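Local coordinates for coat protein (Papaya mosaic virus, PDB 4DOX), which forms the flexible filamentous capsid of a plant potexvirus and probably encloses its RNA genome, at residues 116-128 with 133-145. Numbering follows the deposited sequence.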
loop_
_atom_site.group_PDB
_atom_site.type_symbol
_atom_site.label_atom_id
_atom_site.label_comp_id
_atom_site.label_asym_id
_atom_site.label_seq_id
_atom_site.Cartn_x
_atom_site.Cartn_y
_atom_site.Cartn_z
ATOM N N ASN A 116 -1.697 -7.860 -9.186
ATOM C CA ASN A 116 -1.629 -9.208 -9.747
ATOM C C ASN A 116 -2.816 -10.036 -9.350
ATOM O O ASN A 116 -3.237 -10.920 -10.082
ATOM C CB ASN A 116 -0.356 -9.935 -9.310
ATOM C CG ASN A 116 0.820 -9.660 -10.223
ATOM O OD1 ASN A 116 0.943 -8.555 -10.803
ATOM N ND2 ASN A 116 1.698 -10.657 -10.356
ATOM N N LEU A 117 -3.364 -9.745 -8.180
ATOM C CA LEU A 117 -4.461 -10.548 -7.671
ATOM C C LEU A 117 -5.825 -10.262 -8.310
ATOM O O LEU A 117 -6.631 -11.179 -8.476
ATOM C CB LEU A 117 -4.537 -10.430 -6.155
ATOM C CG LEU A 117 -3.406 -11.228 -5.519
ATOM C CD1 LEU A 117 -3.256 -10.812 -4.079
ATOM C CD2 LEU A 117 -3.724 -12.689 -5.636
ATOM N N ARG A 118 -6.067 -9.007 -8.688
ATOM C CA ARG A 118 -7.382 -8.599 -9.136
ATOM C C ARG A 118 -7.445 -8.193 -10.611
ATOM O O ARG A 118 -8.500 -8.368 -11.234
ATOM C CB ARG A 118 -7.895 -7.462 -8.263
ATOM C CG ARG A 118 -7.879 -7.750 -6.753
ATOM C CD ARG A 118 -9.154 -8.347 -6.290
ATOM N NE ARG A 118 -10.321 -7.598 -6.778
ATOM C CZ ARG A 118 -11.196 -6.955 -6.002
ATOM N NH1 ARG A 118 -11.061 -6.952 -4.669
ATOM N NH2 ARG A 118 -12.221 -6.308 -6.569
ATOM N N THR A 119 -6.356 -7.659 -11.167
ATOM C CA THR A 119 -6.347 -7.182 -12.551
ATOM C C THR A 119 -6.707 -8.276 -13.594
ATOM O O THR A 119 -6.208 -9.409 -13.515
ATOM C CB THR A 119 -5.011 -6.560 -12.876
ATOM O OG1 THR A 119 -4.774 -5.520 -11.934
ATOM C CG2 THR A 119 -4.965 -6.000 -14.290
ATOM N N ASP A 120 -7.592 -7.913 -14.539
ATOM C CA ASP A 120 -8.240 -8.828 -15.517
ATOM C C ASP A 120 -8.980 -10.036 -14.889
ATOM O O ASP A 120 -9.326 -10.984 -15.604
ATOM C CB ASP A 120 -7.263 -9.288 -16.633
ATOM C CG ASP A 120 -6.562 -8.124 -17.338
ATOM O OD1 ASP A 120 -7.129 -7.015 -17.428
ATOM O OD2 ASP A 120 -5.430 -8.330 -17.821
ATOM N N LYS A 121 -9.236 -9.976 -13.573
ATOM C CA LYS A 121 -10.033 -10.989 -12.852
ATOM C C LYS A 121 -11.277 -10.456 -12.132
ATOM O O LYS A 121 -12.369 -10.927 -12.425
ATOM C CB LYS A 121 -9.176 -11.783 -11.879
ATOM C CG LYS A 121 -8.203 -12.709 -12.559
ATOM C CD LYS A 121 -7.107 -13.109 -11.575
ATOM C CE LYS A 121 -5.835 -13.484 -12.337
ATOM N NZ LYS A 121 -5.670 -14.958 -12.558
ATOM N N MET A 122 -11.119 -9.524 -11.178
ATOM C CA MET A 122 -12.277 -8.837 -10.548
ATOM C C MET A 122 -11.985 -7.349 -10.322
ATOM O O MET A 122 -11.283 -6.963 -9.365
ATOM C CB MET A 122 -12.723 -9.452 -9.197
ATOM C CG MET A 122 -12.738 -10.988 -9.015
ATOM S SD MET A 122 -12.213 -11.541 -7.287
ATOM C CE MET A 122 -12.402 -13.355 -7.363
ATOM N N ALA A 123 -12.555 -6.509 -11.181
ATOM C CA ALA A 123 -12.348 -5.055 -11.130
ATOM C C ALA A 123 -12.780 -4.394 -9.791
ATOM O O ALA A 123 -13.565 -4.952 -9.046
ATOM C CB ALA A 123 -13.062 -4.423 -12.280
ATOM N N PRO A 124 -12.259 -3.193 -9.480
ATOM C CA PRO A 124 -12.849 -2.512 -8.338
ATOM C C PRO A 124 -14.401 -2.551 -8.336
ATOM O O PRO A 124 -15.061 -2.166 -9.314
ATOM C CB PRO A 124 -12.306 -1.080 -8.495
ATOM C CG PRO A 124 -11.005 -1.256 -9.010
ATOM C CD PRO A 124 -11.088 -2.453 -9.970
ATOM N N ALA A 125 -14.986 -2.993 -7.232
ATOM C CA ALA A 125 -16.446 -3.094 -7.159
ATOM C C ALA A 125 -17.211 -1.847 -7.704
ATOM O O ALA A 125 -18.167 -1.981 -8.479
ATOM C CB ALA A 125 -16.882 -3.457 -5.759
ATOM N N ASN A 126 -16.740 -0.660 -7.341
ATOM C CA ASN A 126 -17.449 0.582 -7.628
ATOM C C ASN A 126 -16.882 1.364 -8.810
ATOM O O ASN A 126 -17.112 2.578 -8.904
ATOM C CB ASN A 126 -17.461 1.485 -6.373
ATOM C CG ASN A 126 -17.996 0.762 -5.134
ATOM O OD1 ASN A 126 -19.153 0.364 -5.092
ATOM N ND2 ASN A 126 -17.141 0.571 -4.136
ATOM N N TRP A 127 -16.155 0.690 -9.713
ATOM C CA TRP A 127 -15.497 1.377 -10.844
ATOM C C TRP A 127 -16.431 2.249 -11.669
ATOM O O TRP A 127 -16.053 3.339 -12.105
ATOM C CB TRP A 127 -14.734 0.393 -11.738
ATOM C CG TRP A 127 -15.598 -0.582 -12.521
ATOM C CD1 TRP A 127 -15.892 -1.898 -12.202
ATOM C CD2 TRP A 127 -16.239 -0.325 -13.780
ATOM N NE1 TRP A 127 -16.686 -2.450 -13.172
ATOM C CE2 TRP A 127 -16.918 -1.513 -14.150
ATOM C CE3 TRP A 127 -16.315 0.809 -14.634
ATOM C CZ2 TRP A 127 -17.661 -1.599 -15.319
ATOM C CZ3 TRP A 127 -17.054 0.716 -15.796
ATOM C CH2 TRP A 127 -17.717 -0.473 -16.122
ATOM N N GLU A 128 -17.652 1.772 -11.857
ATOM C CA GLU A 128 -18.625 2.514 -12.645
ATOM C C GLU A 128 -19.201 3.720 -11.935
ATOM O O GLU A 128 -19.373 4.760 -12.523
ATOM C CB GLU A 128 -19.750 1.630 -13.103
ATOM C CG GLU A 128 -20.618 2.318 -14.111
ATOM C CD GLU A 128 -21.312 1.307 -14.966
ATOM O OE1 GLU A 128 -21.276 0.084 -14.592
ATOM O OE2 GLU A 128 -21.861 1.739 -16.008
ATOM N N LYS A 133 -14.303 4.478 -17.522
ATOM C CA LYS A 133 -14.713 3.749 -18.716
ATOM C C LYS A 133 -14.409 2.308 -18.454
ATOM O O LYS A 133 -13.521 2.011 -17.714
ATOM C CB LYS A 133 -13.952 4.214 -19.970
ATOM C CG LYS A 133 -14.514 5.459 -20.662
ATOM C CD LYS A 133 -13.391 6.367 -21.276
ATOM C CE LYS A 133 -13.091 6.103 -22.778
ATOM N NZ LYS A 133 -11.691 6.487 -23.174
ATOM N N PRO A 134 -15.140 1.401 -19.077
ATOM C CA PRO A 134 -14.918 -0.018 -18.831
ATOM C C PRO A 134 -13.503 -0.436 -19.176
ATOM O O PRO A 134 -12.984 -1.365 -18.575
ATOM C CB PRO A 134 -15.930 -0.689 -19.756
ATOM C CG PRO A 134 -16.999 0.297 -19.904
ATOM C CD PRO A 134 -16.417 1.653 -19.766
ATOM N N SER A 135 -12.889 0.217 -20.149
ATOM C CA SER A 135 -11.514 -0.079 -20.501
ATOM C C SER A 135 -10.449 0.478 -19.520
ATOM O O SER A 135 -9.310 0.111 -19.609
ATOM C CB SER A 135 -11.253 0.369 -21.930
ATOM O OG SER A 135 -12.174 1.373 -22.282
ATOM N N ALA A 136 -10.806 1.378 -18.611
ATOM C CA ALA A 136 -9.851 1.884 -17.620
ATOM C C ALA A 136 -10.163 1.345 -16.227
ATOM O O ALA A 136 -9.587 1.750 -15.251
ATOM C CB ALA A 136 -9.810 3.399 -17.622
ATOM N N LYS A 137 -11.072 0.391 -16.183
ATOM C CA LYS A 137 -11.656 -0.186 -14.996
ATOM C C LYS A 137 -10.697 -0.573 -13.879
ATOM O O LYS A 137 -10.979 -0.368 -12.706
ATOM C CB LYS A 137 -12.138 -1.515 -15.445
ATOM C CG LYS A 137 -13.516 -1.697 -15.543
ATOM C CD LYS A 137 -13.735 -3.084 -15.103
ATOM C CE LYS A 137 -13.668 -4.078 -16.177
ATOM N NZ LYS A 137 -14.835 -3.863 -17.009
ATOM N N PHE A 138 -9.593 -1.204 -14.279
ATOM C CA PHE A 138 -8.634 -1.823 -13.390
ATOM C C PHE A 138 -7.704 -0.799 -12.791
ATOM O O PHE A 138 -6.842 -1.128 -12.009
ATOM C CB PHE A 138 -7.912 -2.960 -14.106
ATOM C CG PHE A 138 -8.772 -4.149 -14.298
ATOM C CD1 PHE A 138 -9.285 -4.491 -15.553
ATOM C CD2 PHE A 138 -9.146 -4.900 -13.196
ATOM C CE1 PHE A 138 -10.129 -5.588 -15.692
ATOM C CE2 PHE A 138 -9.985 -5.983 -13.328
ATOM C CZ PHE A 138 -10.473 -6.334 -14.581
ATOM N N ALA A 139 -7.936 0.454 -13.158
ATOM C CA ALA A 139 -7.221 1.601 -12.645
ATOM C C ALA A 139 -8.000 2.295 -11.517
ATOM O O ALA A 139 -7.509 3.230 -10.902
ATOM C CB ALA A 139 -6.988 2.549 -13.766
ATOM N N ALA A 140 -9.227 1.837 -11.255
ATOM C CA ALA A 140 -10.152 2.634 -10.393
ATOM C C ALA A 140 -9.982 2.336 -8.888
ATOM O O ALA A 140 -10.968 2.073 -8.171
ATOM C CB ALA A 140 -11.623 2.513 -10.851
ATOM N N PHE A 141 -8.731 2.327 -8.440
ATOM C CA PHE A 141 -8.472 2.317 -7.020
ATOM C C PHE A 141 -7.528 3.427 -6.672
ATOM O O PHE A 141 -6.710 3.862 -7.518
ATOM C CB PHE A 141 -8.020 0.956 -6.472
ATOM C CG PHE A 141 -6.771 0.383 -7.093
ATOM C CD1 PHE A 141 -5.620 0.209 -6.320
ATOM C CD2 PHE A 141 -6.762 -0.086 -8.425
ATOM C CE1 PHE A 141 -4.446 -0.355 -6.903
ATOM C CE2 PHE A 141 -5.618 -0.647 -8.986
ATOM C CZ PHE A 141 -4.465 -0.789 -8.233
ATOM N N ASP A 142 -7.653 3.917 -5.437
ATOM C CA ASP A 142 -6.956 5.125 -5.068
ATOM C C ASP A 142 -5.492 4.981 -4.695
ATOM O O ASP A 142 -4.899 5.953 -4.241
ATOM C CB ASP A 142 -7.721 5.914 -4.005
ATOM C CG ASP A 142 -7.768 5.217 -2.650
ATOM O OD1 ASP A 142 -6.995 4.264 -2.400
ATOM O OD2 ASP A 142 -8.583 5.651 -1.809
ATOM N N PHE A 143 -4.896 3.807 -4.873
ATOM C CA PHE A 143 -3.450 3.678 -4.707
ATOM C C PHE A 143 -2.860 2.941 -5.886
ATOM O O PHE A 143 -1.877 2.184 -5.756
ATOM C CB PHE A 143 -3.088 2.983 -3.393
ATOM C CG PHE A 143 -3.781 1.674 -3.187
ATOM C CD1 PHE A 143 -5.133 1.636 -2.802
ATOM C CD2 PHE A 143 -3.082 0.467 -3.351
ATOM C CE1 PHE A 143 -5.793 0.401 -2.568
ATOM C CE2 PHE A 143 -3.727 -0.783 -3.138
ATOM C CZ PHE A 143 -5.091 -0.819 -2.748
ATOM N N PHE A 144 -3.484 3.147 -7.035
ATOM C CA PHE A 144 -3.012 2.597 -8.262
ATOM C C PHE A 144 -1.591 3.079 -8.510
ATOM O O PHE A 144 -0.794 2.342 -9.127
ATOM C CB PHE A 144 -3.954 3.028 -9.370
ATOM C CG PHE A 144 -3.380 2.930 -10.766
ATOM C CD1 PHE A 144 -3.423 1.714 -11.481
ATOM C CD2 PHE A 144 -2.834 4.055 -11.391
ATOM C CE1 PHE A 144 -2.924 1.621 -12.779
ATOM C CE2 PHE A 144 -2.321 3.975 -12.691
ATOM C CZ PHE A 144 -2.364 2.762 -13.388
ATOM N N ASP A 145 -1.254 4.290 -8.031
ATOM C CA ASP A 145 0.074 4.891 -8.296
ATOM C C ASP A 145 1.188 4.119 -7.658
ATOM O O ASP A 145 2.358 4.463 -7.838
ATOM C CB ASP A 145 0.196 6.367 -7.825
ATOM C CG ASP A 145 -0.404 6.627 -6.425
ATOM O OD1 ASP A 145 -0.668 7.833 -6.171
ATOM O OD2 ASP A 145 -0.636 5.670 -5.607
HETATM O O HOH W 1 -6.460 -3.462 -10.905
#
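Ala123 and Phe138 bring segments 116-128 and 133-145 together with their CA atoms 5.4 Å apart, and Trp127 lies abreast of Ala140 as the chain doubles back. These two irregular segments, joined by a short connection and without strand pairing, follow helix 111-118 in the all-helical coat protein and join that helix to the region before helix 165-172. A type I beta turn from Pro124 to Trp127 sets the indole against Lys137. Trp127 CG sits between its own backbone N and carbonyl carbon (chi1 68°), and the lysine, bent at three successive torsions, lies over one indole face: Lys137 CG is 3.5 Å from Trp127 CD2, Lys137 CD makes a CH-pi contact with the five-membered ring, and Lys137 NZ reaches an off-centre cation-pi position 4.6 Å from the centroid of the six-membered ring. Glu128 CB lies over the opposite face, while Pro134 CG meets Trp127 CH2. Next along, Pro124 wedges its CG against Ala140 O and Ala140 CB, with Tyr68 of helix 56-70 also touching this proline. The Phe138 ring fits into the bend after the helix, Ala123 CB packing 3.6 Å from its CE2 atom. Asp120 puts its backbone N over one face of that ring and turns its carboxylate almost perpendicular to it, while its OD2 forms a salt bridge with Arg161. Arg118 fixes the bend from within: NE and NH2 both grip Met122 O, and NH2 also pairs with Asp69. Between the segments one water donates to Thr119 OG1 at 2.9 Å and to Phe138 O at 2.6 Å.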